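Local coordinates for malonyl CoA-acyl carrier protein transacylase (Clostridium perfringens, PDB 3PTW), which probably transfers the malonyl group from coenzyme A to acyl carrier protein, the reaction that supplies malonyl units for fatty acid synthesis, at residues A[156-170]-A[191-203]. Numbering follows the deposited sequence.
Sequences EGANYNSPGQIVISG and KLPVSAPFHCSML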
ATOM      1  N   GLU A 156      -4.366 -18.572  -4.710  1.00 33.01           N
ATOM      2  CA  GLU A 156      -4.634 -17.536  -5.689  1.00 33.22           C
ATOM      3  C   GLU A 156      -3.465 -16.545  -5.674  1.00 32.84           C
ATOM      4  O   GLU A 156      -2.736 -16.453  -4.678  1.00 31.81           O
ATOM      5  CB  GLU A 156      -5.960 -16.819  -5.338  1.00 33.59           C
ATOM      6  CG  GLU A 156      -7.221 -17.732  -5.324  1.00 31.90           C
ATOM      7  CD  GLU A 156      -8.522 -17.001  -4.958  1.00 34.26           C
ATOM      8  OE1 GLU A 156      -8.476 -15.789  -4.641  1.00 32.52           O
ATOM      9  OE2 GLU A 156      -9.602 -17.642  -4.981  1.00 33.26           O
ATOM     10  N   GLY A 157      -3.262 -15.829  -6.784  1.00 32.74           N
ATOM     11  CA  GLY A 157      -2.300 -14.722  -6.798  1.00 32.66           C
ATOM     12  C   GLY A 157      -2.783 -13.622  -5.858  1.00 32.44           C
ATOM     13  O   GLY A 157      -3.977 -13.321  -5.822  1.00 33.21           O
ATOM     14  N   ALA A 158      -1.861 -13.045  -5.084  1.00 31.19           N
ATOM     15  CA  ALA A 158      -2.192 -12.032  -4.069  1.00 30.11           C
ATOM     16  C   ALA A 158      -1.503 -10.678  -4.347  1.00 29.24           C
ATOM     17  O   ALA A 158      -2.106  -9.611  -4.159  1.00 27.43           O
ATOM     18  CB  ALA A 158      -1.837 -12.550  -2.646  1.00 29.28           C
ATOM     19  N   ASN A 159      -0.248 -10.738  -4.791  1.00 30.37           N
ATOM     20  CA  ASN A 159       0.513  -9.543  -5.163  1.00 31.79           C
ATOM     21  C   ASN A 159       1.357  -9.790  -6.400  1.00 31.92           C
ATOM     22  O   ASN A 159       1.902 -10.877  -6.578  1.00 32.63           O
ATOM     23  CB  ASN A 159       1.423  -9.091  -4.019  1.00 33.37           C
ATOM     24  CG  ASN A 159       0.672  -8.876  -2.722  1.00 35.43           C
ATOM     25  OD1 ASN A 159       0.327  -7.764  -2.388  1.00 34.91           O
ATOM     26  ND2 ASN A 159       0.406  -9.952  -1.991  1.00 34.94           N
ATOM     27  N   TYR A 160       1.436  -8.784  -7.261  1.00 31.80           N
ATOM     28  CA  TYR A 160       2.337  -8.782  -8.415  1.00 31.64           C
ATOM     29  C   TYR A 160       3.141  -7.491  -8.284  1.00 30.95           C
ATOM     30  O   TYR A 160       2.694  -6.417  -8.668  1.00 30.79           O
ATOM     31  CB  TYR A 160       1.559  -8.884  -9.742  1.00 32.14           C
ATOM     32  CG  TYR A 160       0.854 -10.211  -9.864  1.00 34.64           C
ATOM     33  CD1 TYR A 160       1.497 -11.315 -10.453  1.00 33.22           C
ATOM     34  CD2 TYR A 160      -0.433 -10.397  -9.335  1.00 32.62           C
ATOM     35  CE1 TYR A 160       0.861 -12.565 -10.535  1.00 34.76           C
ATOM     36  CE2 TYR A 160      -1.069 -11.642  -9.411  1.00 34.03           C
ATOM     37  CZ  TYR A 160      -0.410 -12.713 -10.013  1.00 32.93           C
ATOM     38  OH  TYR A 160      -1.019 -13.937 -10.093  1.00 34.94           O
ATOM     39  N   ASN A 161       4.317  -7.610  -7.685  1.00 30.67           N
ATOM     40  CA  ASN A 161       5.047  -6.440  -7.223  1.00 30.71           C
ATOM     41  C   ASN A 161       6.140  -5.960  -8.160  1.00 31.62           C
ATOM     42  O   ASN A 161       6.370  -4.753  -8.263  1.00 31.44           O
ATOM     43  CB  ASN A 161       5.582  -6.671  -5.809  1.00 29.86           C
ATOM     44  CG  ASN A 161       4.462  -6.868  -4.783  1.00 34.50           C
ATOM     45  OD1 ASN A 161       3.399  -6.255  -4.874  1.00 29.32           O
ATOM     46  ND2 ASN A 161       4.707  -7.712  -3.808  1.00 28.55           N
ATOM     47  N   SER A 162       6.812  -6.905  -8.829  1.00 32.04           N
ATOM     48  CA  SER A 162       7.891  -6.599  -9.770  1.00 32.78           C
ATOM     49  C   SER A 162       8.281  -7.893 -10.505  1.00 33.39           C
ATOM     50  O   SER A 162       7.811  -8.955 -10.115  1.00 33.22           O
ATOM     51  CB  SER A 162       9.093  -5.975  -9.036  1.00 32.89           C
ATOM     52  OG  SER A 162       9.948  -6.963  -8.497  1.00 33.48           O
ATOM     53  N   PRO A 163       9.138  -7.817 -11.562  1.00 33.89           N
ATOM     54  CA  PRO A 163       9.541  -9.048 -12.289  1.00 34.07           C
ATOM     55  C   PRO A 163      10.227 -10.042 -11.350  1.00 34.35           C
ATOM     56  O   PRO A 163      11.193  -9.684 -10.672  1.00 35.19           O
ATOM     57  CB  PRO A 163      10.559  -8.548 -13.330  1.00 34.49           C
ATOM     58  CG  PRO A 163      10.398  -7.052 -13.376  1.00 40.23           C
ATOM     59  CD  PRO A 163       9.892  -6.635 -12.020  1.00 33.85           C
ATOM     60  N   GLY A 164       9.744 -11.272 -11.295  1.00 33.96           N
ATOM     61  CA  GLY A 164      10.283 -12.219 -10.309  1.00 34.28           C
ATOM     62  C   GLY A 164       9.897 -11.989  -8.842  1.00 33.71           C
ATOM     63  O   GLY A 164      10.469 -12.613  -7.936  1.00 33.27           O
ATOM     64  N   GLN A 165       8.928 -11.111  -8.590  1.00 34.12           N
ATOM     65  CA  GLN A 165       8.418 -10.924  -7.214  1.00 34.08           C
ATOM     66  C   GLN A 165       6.890 -10.923  -7.133  1.00 33.11           C
ATOM     67  O   GLN A 165       6.222  -9.907  -7.376  1.00 32.38           O
ATOM     68  CB  GLN A 165       9.047  -9.701  -6.545  1.00 35.12           C
ATOM     69  CG  GLN A 165      10.457  -9.983  -6.026  1.00 50.73           C
ATOM     70  CD  GLN A 165      10.992  -8.881  -5.150  1.00 36.74           C
ATOM     71  OE1 GLN A 165      11.261  -9.089  -3.963  1.00 51.49           O
ATOM     72  NE2 GLN A 165      11.146  -7.692  -5.721  1.00 50.79           N
ATOM     73  N   ILE A 166       6.356 -12.105  -6.816  1.00 32.44           N
ATOM     74  CA  ILE A 166       4.923 -12.352  -6.720  1.00 31.20           C
ATOM     75  C   ILE A 166       4.606 -12.803  -5.291  1.00 30.46           C
ATOM     76  O   ILE A 166       5.487 -13.314  -4.605  1.00 30.85           O
ATOM     77  CB  ILE A 166       4.491 -13.409  -7.754  1.00 31.08           C
ATOM     78  CG1 ILE A 166       4.584 -12.805  -9.168  1.00 30.03           C
ATOM     79  CG2 ILE A 166       3.067 -13.948  -7.478  1.00 29.02           C
ATOM     80  CD1 ILE A 166       4.543 -13.811 -10.281  1.00 31.66           C
ATOM     81  N   VAL A 167       3.379 -12.565  -4.829  1.00 29.36           N
ATOM     82  CA  VAL A 167       2.910 -13.208  -3.600  1.00 29.42           C
ATOM     83  C   VAL A 167       1.648 -14.007  -3.889  1.00 28.96           C
ATOM     84  O   VAL A 167       0.745 -13.535  -4.577  1.00 28.87           O
ATOM     85  CB  VAL A 167       2.678 -12.204  -2.435  1.00 29.65           C
ATOM     86  CG1 VAL A 167       2.309 -12.944  -1.145  1.00 24.82           C
ATOM     87  CG2 VAL A 167       3.919 -11.287  -2.208  1.00 24.00           C
ATOM     88  N   ILE A 168       1.592 -15.235  -3.387  1.00 28.84           N
ATOM     89  CA  ILE A 168       0.350 -16.009  -3.454  1.00 28.33           C
ATOM     90  C   ILE A 168      -0.229 -16.223  -2.063  1.00 28.60           C
ATOM     91  O   ILE A 168       0.507 -16.276  -1.077  1.00 28.75           O
ATOM     92  CB  ILE A 168       0.554 -17.364  -4.168  1.00 28.57           C
ATOM     93  CG1 ILE A 168       1.590 -18.247  -3.441  1.00 28.93           C
ATOM     94  CG2 ILE A 168       0.923 -17.125  -5.633  1.00 29.43           C
ATOM     95  CD1 ILE A 168       1.726 -19.695  -4.016  1.00 29.00           C
ATOM     96  N   SER A 169      -1.547 -16.357  -1.971  1.00 29.34           N
ATOM     97  CA  SER A 169      -2.172 -16.589  -0.661  1.00 29.63           C
ATOM     98  C   SER A 169      -3.323 -17.581  -0.758  1.00 30.49           C
ATOM     99  O   SER A 169      -3.787 -17.920  -1.859  1.00 31.38           O
ATOM    100  CB  SER A 169      -2.625 -15.265  -0.018  1.00 28.53           C
ATOM    101  OG  SER A 169      -3.773 -14.773  -0.663  1.00 34.10           O
ATOM    102  N   GLY A 170      -3.772 -18.055   0.394  1.00 29.86           N
ATOM    103  CA  GLY A 170      -4.792 -19.089   0.429  1.00 30.14           C
ATOM    104  C   GLY A 170      -4.636 -19.972   1.650  1.00 29.93           C
ATOM    105  O   GLY A 170      -4.065 -19.550   2.661  1.00 30.05           O
ATOM    106  N   LYS A 191       7.612 -18.883   2.800  1.00 44.16           N
ATOM    107  CA  LYS A 191       6.421 -18.669   3.610  1.00 45.04           C
ATOM    108  C   LYS A 191       6.593 -17.362   4.379  1.00 45.36           C
ATOM    109  O   LYS A 191       7.535 -17.205   5.154  1.00 45.93           O
ATOM    110  CB  LYS A 191       6.171 -19.843   4.556  1.00 46.43           C
ATOM    111  CG  LYS A 191       4.818 -19.770   5.253  1.00 56.66           C
ATOM    112  CD  LYS A 191       4.769 -20.657   6.495  1.00 48.61           C
ATOM    113  CE  LYS A 191       3.518 -20.358   7.324  1.00 57.35           C
ATOM    114  NZ  LYS A 191       3.241 -21.449   8.309  1.00 49.86           N
ATOM    115  N   LEU A 192       5.698 -16.413   4.131  1.00 45.26           N
ATOM    116  CA  LEU A 192       5.745 -15.128   4.800  1.00 45.75           C
ATOM    117  C   LEU A 192       5.284 -15.281   6.252  1.00 47.32           C
ATOM    118  O   LEU A 192       4.555 -16.226   6.570  1.00 46.84           O
ATOM    119  CB  LEU A 192       4.917 -14.090   4.037  1.00 45.10           C
ATOM    120  CG  LEU A 192       5.437 -13.698   2.642  1.00 43.60           C
ATOM    121  CD1 LEU A 192       4.498 -12.718   1.991  1.00 44.12           C
ATOM    122  CD2 LEU A 192       6.857 -13.106   2.707  1.00 45.37           C
ATOM    123  N   PRO A 193       5.735 -14.374   7.143  1.00 48.94           N
ATOM    124  CA  PRO A 193       5.362 -14.491   8.555  1.00 50.57           C
ATOM    125  C   PRO A 193       4.072 -13.701   8.845  1.00 50.85           C
ATOM    126  O   PRO A 193       4.043 -12.818   9.710  1.00 51.43           O
ATOM    127  CB  PRO A 193       6.577 -13.893   9.272  1.00 50.86           C
ATOM    128  CG  PRO A 193       7.101 -12.841   8.295  1.00 58.33           C
ATOM    129  CD  PRO A 193       6.594 -13.197   6.907  1.00 48.91           C
ATOM    130  N   VAL A 194       3.027 -14.010   8.083  1.00 50.34           N
ATOM    131  CA  VAL A 194       1.711 -13.395   8.255  1.00 50.05           C
ATOM    132  C   VAL A 194       0.762 -14.546   8.508  1.00 49.41           C
ATOM    133  O   VAL A 194       0.985 -15.641   8.005  1.00 50.04           O
ATOM    134  CB  VAL A 194       1.256 -12.611   6.987  1.00 49.65           C
ATOM    135  CG1 VAL A 194      -0.118 -11.968   7.194  1.00 63.92           C
ATOM    136  CG2 VAL A 194       2.273 -11.534   6.612  1.00 63.74           C
ATOM    137  N   SER A 195      -0.290 -14.311   9.282  1.00 48.48           N
ATOM    138  CA  SER A 195      -1.257 -15.374   9.558  1.00 48.16           C
ATOM    139  C   SER A 195      -2.628 -15.172   8.892  1.00 45.89           C
ATOM    140  O   SER A 195      -3.595 -15.851   9.250  1.00 46.93           O
ATOM    141  CB  SER A 195      -1.396 -15.609  11.071  1.00 49.45           C
ATOM    142  OG  SER A 195      -1.584 -14.388  11.768  1.00 65.45           O
ATOM    143  N   ALA A 196      -2.702 -14.255   7.929  1.00 42.55           N
ATOM    144  CA  ALA A 196      -3.955 -13.967   7.233  1.00 40.30           C
ATOM    145  C   ALA A 196      -3.768 -13.993   5.721  1.00 38.56           C
ATOM    146  O   ALA A 196      -2.863 -13.347   5.215  1.00 38.33           O
ATOM    147  CB  ALA A 196      -4.520 -12.631   7.675  1.00 39.54           C
ATOM    148  N   PRO A 197      -4.634 -14.729   5.000  1.00 37.32           N
ATOM    149  CA  PRO A 197      -4.531 -14.863   3.543  1.00 36.22           C
ATOM    150  C   PRO A 197      -5.056 -13.642   2.800  1.00 35.13           C
ATOM    151  O   PRO A 197      -6.085 -13.721   2.107  1.00 34.45           O
ATOM    152  CB  PRO A 197      -5.384 -16.094   3.242  1.00 36.79           C
ATOM    153  CG  PRO A 197      -6.390 -16.138   4.326  1.00 31.54           C
ATOM    154  CD  PRO A 197      -5.752 -15.521   5.549  1.00 37.60           C
ATOM    155  N   PHE A 198      -4.352 -12.514   2.944  1.00 34.12           N
ATOM    156  CA  PHE A 198      -4.771 -11.288   2.290  1.00 33.85           C
ATOM    157  C   PHE A 198      -4.856 -11.480   0.770  1.00 32.62           C
ATOM    158  O   PHE A 198      -4.097 -12.251   0.179  1.00 31.91           O
ATOM    159  CB  PHE A 198      -3.816 -10.132   2.616  1.00 35.42           C
ATOM    160  CG  PHE A 198      -3.878  -9.646   4.046  1.00 37.68           C
ATOM    161  CD1 PHE A 198      -4.961  -9.934   4.870  1.00 36.89           C
ATOM    162  CD2 PHE A 198      -2.855  -8.843   4.550  1.00 36.87           C
ATOM    163  CE1 PHE A 198      -5.001  -9.468   6.195  1.00 38.91           C
ATOM    164  CE2 PHE A 198      -2.893  -8.357   5.859  1.00 38.60           C
ATOM    165  CZ  PHE A 198      -3.967  -8.676   6.687  1.00 37.47           C
ATOM    166  N   HIS A 199      -5.807 -10.780   0.161  1.00 32.21           N
ATOM    167  CA  HIS A 199      -5.956 -10.683  -1.288  1.00 31.81           C
ATOM    168  C   HIS A 199      -6.321 -11.952  -2.033  1.00 31.96           C
ATOM    169  O   HIS A 199      -6.020 -12.094  -3.220  1.00 32.37           O
ATOM    170  CB  HIS A 199      -4.738 -10.002  -1.905  1.00 32.40           C
ATOM    171  CG  HIS A 199      -4.417  -8.683  -1.276  1.00 31.98           C
ATOM    172  ND1 HIS A 199      -5.206  -7.567  -1.453  1.00 31.75           N
ATOM    173  CD2 HIS A 199      -3.401  -8.306  -0.461  1.00 32.11           C
ATOM    174  CE1 HIS A 199      -4.681  -6.555  -0.778  1.00 32.47           C
ATOM    175  NE2 HIS A 199      -3.585  -6.978  -0.170  1.00 30.92           N
ATOM    176  N   CYS A 200      -6.969 -12.881  -1.335  1.00 32.15           N
ATOM    177  CA  CYS A 200      -7.643 -13.990  -2.016  1.00 32.64           C
ATOM    178  C   CYS A 200      -9.111 -14.042  -1.607  1.00 31.41           C
ATOM    179  O   CYS A 200      -9.550 -13.310  -0.715  1.00 30.21           O
ATOM    180  CB  CYS A 200      -6.952 -15.340  -1.764  1.00 33.16           C
ATOM    181  SG  CYS A 200      -7.148 -15.976  -0.098  1.00 35.13           S
ATOM    182  N   SER A 201      -9.855 -14.909  -2.281  1.00 31.35           N
ATOM    183  CA  SER A 201     -11.287 -15.084  -2.059  1.00 31.66           C
ATOM    184  C   SER A 201     -11.665 -15.414  -0.599  1.00 31.80           C
ATOM    185  O   SER A 201     -12.818 -15.248  -0.202  1.00 31.40           O
ATOM    186  CB  SER A 201     -11.820 -16.167  -3.000  1.00 32.21           C
ATOM    187  OG  SER A 201     -11.381 -17.446  -2.567  1.00 34.47           O
ATOM    188  N   MET A 202     -10.699 -15.870   0.197  1.00 32.33           N
ATOM    189  CA  MET A 202     -10.972 -16.183   1.605  1.00 32.81           C
ATOM    190  C   MET A 202     -11.304 -14.951   2.425  1.00 32.21           C
ATOM    191  O   MET A 202     -11.850 -15.066   3.520  1.00 32.23           O
ATOM    192  CB  MET A 202      -9.797 -16.928   2.245  1.00 33.47           C
ATOM    193  CG  MET A 202      -9.591 -18.327   1.694  1.00 34.86           C
ATOM    194  SD  MET A 202      -8.057 -19.051   2.281  1.00 33.55           S
ATOM    195  CE  MET A 202      -8.555 -19.590   3.926  1.00 36.08           C
ATOM    196  N   LEU A 203     -10.961 -13.771   1.906  1.00 31.72           N
ATOM    197  CA  LEU A 203     -11.294 -12.528   2.588  1.00 31.58           C
ATOM    198  C   LEU A 203     -12.634 -11.966   2.161  1.00 32.92           C
ATOM    199  O   LEU A 203     -12.933 -10.808   2.422  1.00 33.14           O
ATOM    200  CB  LEU A 203     -10.184 -11.480   2.428  1.00 30.35           C
ATOM    201  CG  LEU A 203      -9.371 -11.234   3.699  1.00 31.77           C
ATOM    202  CD1 LEU A 203      -8.618 -12.492   4.120  1.00 29.42           C
ATOM    203  CD2 LEU A 203      -8.408 -10.053   3.520  1.00 29.20           C
TER
HETATM  204  O   HOH W   1      -6.788 -13.415  -5.483  1.00 40.05           O
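E156 reaches past C200 to S201 and holds it with both carboxylate oxygens: backbone N of S201 gives a hydrogen bond to OE1 (2.9 Å) and its OG gives one to OE2 (3.0 Å). Both donors stand about 40° out of the carboxylate plane. The glutamate chain runs extended beyond CG (chi2 179°), which carries OE1 of E156 to 3.3 Å from CB of C200. On the adjacent strand, OG of S169 donates to the carbonyl O of F198 at 2.7 Å, from above the carbonyl plane. A chi1 of 74° turns OG of S169 to lie between its own backbone N and carbonyl carbon, and OG also touches CB of C200. A water bridges the carbonyls of G157 and H199, while CB of H199 rests 3.5 Å from O of A158. SD of M202 lies against G170. The type II turn 197-200 and the residues just after it dock on the hairpin of strands 155-162 and 165-169, before helix 204-214; L192 CD1 adds a separate apolar touch on V167 CG1. H199, bonded through ND1 to O of Q248, touches S91 of a probable nucleophile elbow, consistent with the Ser-His pair of acyltransferases; F198 packs on helix 106-122, and S169 and L192 touch strand 129-135.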